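Local coordinates for protein possible prolidase (Bifidobacterium longum NCC2705, PDB 2P9B) that probably hydrolyses carbon-nitrogen bonds as a member of the amidohydrolase family, and has been proposed to be a prolidase, at residues Val142-Leu145 / Arg146-Asp150; Leu386-Asp389 / Ala390-Gly393. All coordinates share one frame; numbering follows the deposited sequence.

Interaction 1. Residues Val142-Leu145 / Arg146-Asp150; sequences VVTL and RDQID
Val-143 runs alongside Arg-146 on helix 141-150, and methyl CG1 of Val-143 rests over one face of the guanidinium, 3.5 Å from NH2 of Arg-146. The apolar contact across the turn is between Leu-145 and Ile-149: CG of Leu-145 meets CD1 of Ile-149 at 4.0 Å, and both side chains also touch Ile-159 of strand 158-160.

Among the charged groups, Arg-146 turns its NE side to the neighbouring Asp-147. NE and NH2 of Arg-146 form a side-on salt bridge to the single oxygen OD1 of Asp-147, at 3.1 and 3.0 Å, reaching it from the same face of the carboxylate while OD1 stays in the guanidinium plane. A bend at chi3 (72°) in the otherwise extended arginine chain brings the group round to this position. On the far nitrogen, NH1 is hydrogen-bonded to Asn-200 OD1 and Gly-198 O.

Backbone bonds of the alpha-helical i to i+4 kind run from Arg-146 N to Val-142 O (2.8 Å) through to Ile-149 N to Leu-145 O (3.0 Å).

A leucine in place of Arg-146 would probably leave the Asp-147 carboxylate without its cationic mate and Asn-200 OD1 without this donor. The helix of this beta-alpha-beta unit is thus held in two ways: Leu-145 and Ile-149 pack on the following strand, Leu-145 reaching helix 113-126 as well, while Arg-146, which also touches Ile-159, sends its polar end to Asn-200 and Gly-198.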
loop_
_atom_site.group_PDB
_atom_site.type_symbol
_atom_site.label_atom_id
_atom_site.label_comp_id
_atom_site.label_asym_id
_atom_site.label_seq_id
_atom_site.Cartn_x
_atom_site.Cartn_y
_atom_site.Cartn_z
ATOM N N VAL A 142 -4.822 -14.634 -5.839
ATOM C CA VAL A 142 -3.891 -13.966 -4.934
ATOM C C VAL A 142 -3.928 -14.678 -3.586
ATOM O O VAL A 142 -2.915 -14.771 -2.896
ATOM C CB VAL A 142 -4.227 -12.466 -4.755
ATOM C CG1 VAL A 142 -3.155 -11.789 -3.902
ATOM C CG2 VAL A 142 -4.285 -11.791 -6.119
ATOM N N VAL A 143 -5.093 -15.194 -3.210
ATOM C CA VAL A 143 -5.193 -15.927 -1.957
ATOM C C VAL A 143 -4.247 -17.121 -2.077
ATOM O O VAL A 143 -3.491 -17.432 -1.164
ATOM C CB VAL A 143 -6.629 -16.441 -1.711
ATOM C CG1 VAL A 143 -6.645 -17.424 -0.544
ATOM C CG2 VAL A 143 -7.548 -15.268 -1.404
ATOM N N THR A 144 -4.293 -17.779 -3.227
ATOM C CA THR A 144 -3.440 -18.927 -3.474
ATOM C C THR A 144 -1.967 -18.554 -3.357
ATOM O O THR A 144 -1.201 -19.241 -2.679
ATOM C CB THR A 144 -3.721 -19.504 -4.866
ATOM O OG1 THR A 144 -5.079 -19.953 -4.912
ATOM C CG2 THR A 144 -2.793 -20.667 -5.167
ATOM N N LEU A 145 -1.579 -17.465 -4.015
ATOM C CA LEU A 145 -0.197 -16.991 -3.989
ATOM C C LEU A 145 0.234 -16.641 -2.564
ATOM O O LEU A 145 1.317 -17.020 -2.116
ATOM C CB LEU A 145 -0.043 -15.764 -4.896
ATOM C CG LEU A 145 1.339 -15.100 -4.920
ATOM C CD1 LEU A 145 2.371 -16.080 -5.445
ATOM C CD2 LEU A 145 1.291 -13.849 -5.797
ATOM N N ARG A 146 -0.622 -15.915 -1.854
ATOM C CA ARG A 146 -0.334 -15.536 -0.477
ATOM C C ARG A 146 -0.064 -16.774 0.374
ATOM O O ARG A 146 0.879 -16.803 1.166
ATOM C CB ARG A 146 -1.520 -14.774 0.119
ATOM C CG ARG A 146 -1.368 -14.433 1.595
ATOM C CD ARG A 146 -2.731 -14.176 2.218
ATOM N NE ARG A 146 -3.482 -15.426 2.366
ATOM C CZ ARG A 146 -4.804 -15.503 2.481
ATOM N NH1 ARG A 146 -5.549 -14.402 2.457
ATOM N NH2 ARG A 146 -5.383 -16.686 2.638
ATOM N N ASP A 147 -0.898 -17.798 0.211
ATOM C CA ASP A 147 -0.731 -19.017 0.988
ATOM C C ASP A 147 0.582 -19.735 0.682
ATOM O O ASP A 147 1.198 -20.310 1.580
ATOM C CB ASP A 147 -1.918 -19.967 0.771
ATOM C CG ASP A 147 -3.200 -19.463 1.423
ATOM O OD1 ASP A 147 -3.117 -18.549 2.271
ATOM O OD2 ASP A 147 -4.289 -19.990 1.098
ATOM N N GLN A 148 1.020 -19.695 -0.573
ATOM C CA GLN A 148 2.272 -20.350 -0.942
ATOM C C GLN A 148 3.450 -19.597 -0.331
ATOM O O GLN A 148 4.406 -20.203 0.149
ATOM C CB GLN A 148 2.416 -20.418 -2.462
ATOM C CG GLN A 148 1.293 -21.189 -3.135
ATOM C CD GLN A 148 1.386 -21.154 -4.643
ATOM O OE1 GLN A 148 1.572 -20.096 -5.239
ATOM N NE2 GLN A 148 1.244 -22.314 -5.271
ATOM N N ILE A 149 3.375 -18.269 -0.356
ATOM C CA ILE A 149 4.424 -17.437 0.223
ATOM C C ILE A 149 4.473 -17.663 1.739
ATOM O O ILE A 149 5.549 -17.849 2.316
ATOM C CB ILE A 149 4.159 -15.934 -0.071
ATOM C CG1 ILE A 149 4.308 -15.676 -1.574
ATOM C CG2 ILE A 149 5.108 -15.052 0.754
ATOM C CD1 ILE A 149 3.919 -14.270 -2.024
ATOM N N ASP A 150 3.307 -17.662 2.378
ATOM C CA ASP A 150 3.232 -17.859 3.823
ATOM C C ASP A 150 3.769 -19.227 4.231
ATOM O O ASP A 150 4.331 -19.383 5.314
ATOM C CB ASP A 150 1.788 -17.710 4.320
ATOM C CG ASP A 150 1.238 -16.308 4.113
ATOM O OD1 ASP A 150 2.027 -15.391 3.794
ATOM O OD2 ASP A 150 0.013 -16.123 4.278
#

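Interaction 2. Residues Leu386-Asp389 / Ala390-Gly393; sequences LGVD and AETG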
loop_
_atom_site.group_PDB
_atom_site.type_symbol
_atom_site.label_atom_id
_atom_site.label_comp_id
_atom_site.label_asym_id
_atom_site.label_seq_id
_atom_site.Cartn_x
_atom_site.Cartn_y
_atom_site.Cartn_z
ATOM N N LEU A 386 -2.670 -1.554 7.995
ATOM C CA LEU A 386 -2.943 -2.903 7.494
ATOM C C LEU A 386 -3.034 -3.955 8.592
ATOM O O LEU A 386 -3.274 -5.138 8.312
ATOM C CB LEU A 386 -1.875 -3.316 6.480
ATOM C CG LEU A 386 -1.777 -2.443 5.227
ATOM C CD1 LEU A 386 -0.775 -3.055 4.263
ATOM C CD2 LEU A 386 -3.136 -2.334 4.563
ATOM N N GLY A 387 -2.842 -3.526 9.837
ATOM C CA GLY A 387 -2.926 -4.442 10.963
ATOM C C GLY A 387 -1.775 -5.422 11.117
ATOM O O GLY A 387 -1.938 -6.495 11.708
ATOM N N VAL A 388 -0.603 -5.063 10.606
ATOM C CA VAL A 388 0.552 -5.946 10.704
ATOM C C VAL A 388 1.729 -5.299 11.440
ATOM O O VAL A 388 2.857 -5.779 11.357
ATOM C CB VAL A 388 1.023 -6.390 9.299
ATOM C CG1 VAL A 388 -0.054 -7.251 8.640
ATOM C CG2 VAL A 388 1.315 -5.165 8.436
ATOM N N ASP A 389 1.455 -4.229 12.178
ATOM C CA ASP A 389 2.500 -3.515 12.900
ATOM C C ASP A 389 3.206 -4.345 13.965
ATOM O O ASP A 389 4.319 -4.023 14.366
ATOM C CB ASP A 389 1.933 -2.243 13.535
ATOM C CG ASP A 389 0.716 -2.511 14.388
ATOM O OD1 ASP A 389 -0.314 -2.965 13.839
ATOM O OD2 ASP A 389 0.790 -2.268 15.611
ATOM N N ALA A 390 2.564 -5.409 14.423
ATOM C CA ALA A 390 3.185 -6.250 15.435
ATOM C C ALA A 390 4.319 -7.063 14.823
ATOM O O ALA A 390 5.271 -7.435 15.511
ATOM C CB ALA A 390 2.147 -7.181 16.054
ATOM N N GLU A 391 4.234 -7.327 13.522
ATOM C CA GLU A 391 5.260 -8.130 12.872
ATOM C C GLU A 391 6.153 -7.416 11.865
ATOM O O GLU A 391 7.204 -7.938 11.498
ATOM C CB GLU A 391 4.609 -9.341 12.200
ATOM C CG GLU A 391 3.764 -9.007 10.991
ATOM C CD GLU A 391 2.990 -10.206 10.476
ATOM O OE1 GLU A 391 3.587 -11.299 10.368
ATOM O OE2 GLU A 391 1.787 -10.053 10.179
ATOM N N THR A 392 5.765 -6.227 11.415
ATOM C CA THR A 392 6.593 -5.527 10.438
ATOM C C THR A 392 6.402 -4.015 10.482
ATOM O O THR A 392 5.636 -3.505 11.300
ATOM C CB THR A 392 6.304 -6.054 9.008
ATOM O OG1 THR A 392 7.272 -5.528 8.096
ATOM C CG2 THR A 392 4.903 -5.645 8.554
ATOM N N GLY A 393 7.118 -3.298 9.618
ATOM C CA GLY A 393 6.975 -1.854 9.576
ATOM C C GLY A 393 8.041 -1.037 10.279
ATOM O O GLY A 393 8.051 0.187 10.174
HETATM O O HOH W 1 -0.146 -6.728 14.039
#
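Val-388 packs against Glu-391 and Thr-392 where the chain turns after helix 371-385, and its side chain can be followed outward. CB lies 3.8 Å from OE2 of Glu-391 and 4.0 Å from CG2 of Thr-392, and from there the two methyls part company. CG1, set opposite the carbonyl carbon (chi1 -65°), goes to the carboxylate and sits 3.7 Å from Glu-391 OE2. CG2, held between the backbone N and the carbonyl carbon, runs alongside Thr-392 and meets its CG2 methyl at 3.6 Å. The threonine hydroxyl is turned to another partner, OD2 of Asp-402.

The carbonyl oxygen of Val-388 takes two backbone donors. Thr-392 N approaches Val-388 O nearly along the C=O axis at 2.9 Å, whereas Glu-391 N, 3.0 Å from that Val-388 O, comes from above the carbonyl plane. A water bridges the backbone here, donating to Gly-387 O and accepting from Ala-390 N. Gly-387 itself, with positive phi, ends the preceding helix in a Schellman motif.

Further on, Lys-399 NZ bonds Asp-389 O, and Glu-391 pairs through its backbone with Ser-400. One doubly used carbonyl therefore fixes the bend, the Thr-392 methyl packs beside the Val-388 methyl and close to that carbonyl oxygen, and the polar groups around it fasten the loop to the residues leading into strand 403-406.

Both contacts are local and partly buried, with centres 18 Å apart and nearest atoms about 8 Å apart, so they do not touch. Interaction 1 lies farther from the middle of the chain, on the helix between strands 129-134 and 158-160; interaction 2 lies in the loop between helix 371-385 and strand 403-406. Strand 158-160 is common ground: Ile-159 meets the helix, while Arg-158 touches Thr-392 of the loop. In 142-150, Val-143 and Leu-145 are buried, and the Arg-146 to Asp-147 salt bridge reaches the surface at Asp-147. In 386-393, Val-388 and Thr-392 are buried and Ala-390 is exposed; a shared carbonyl and a water replace the repeating helical bonds.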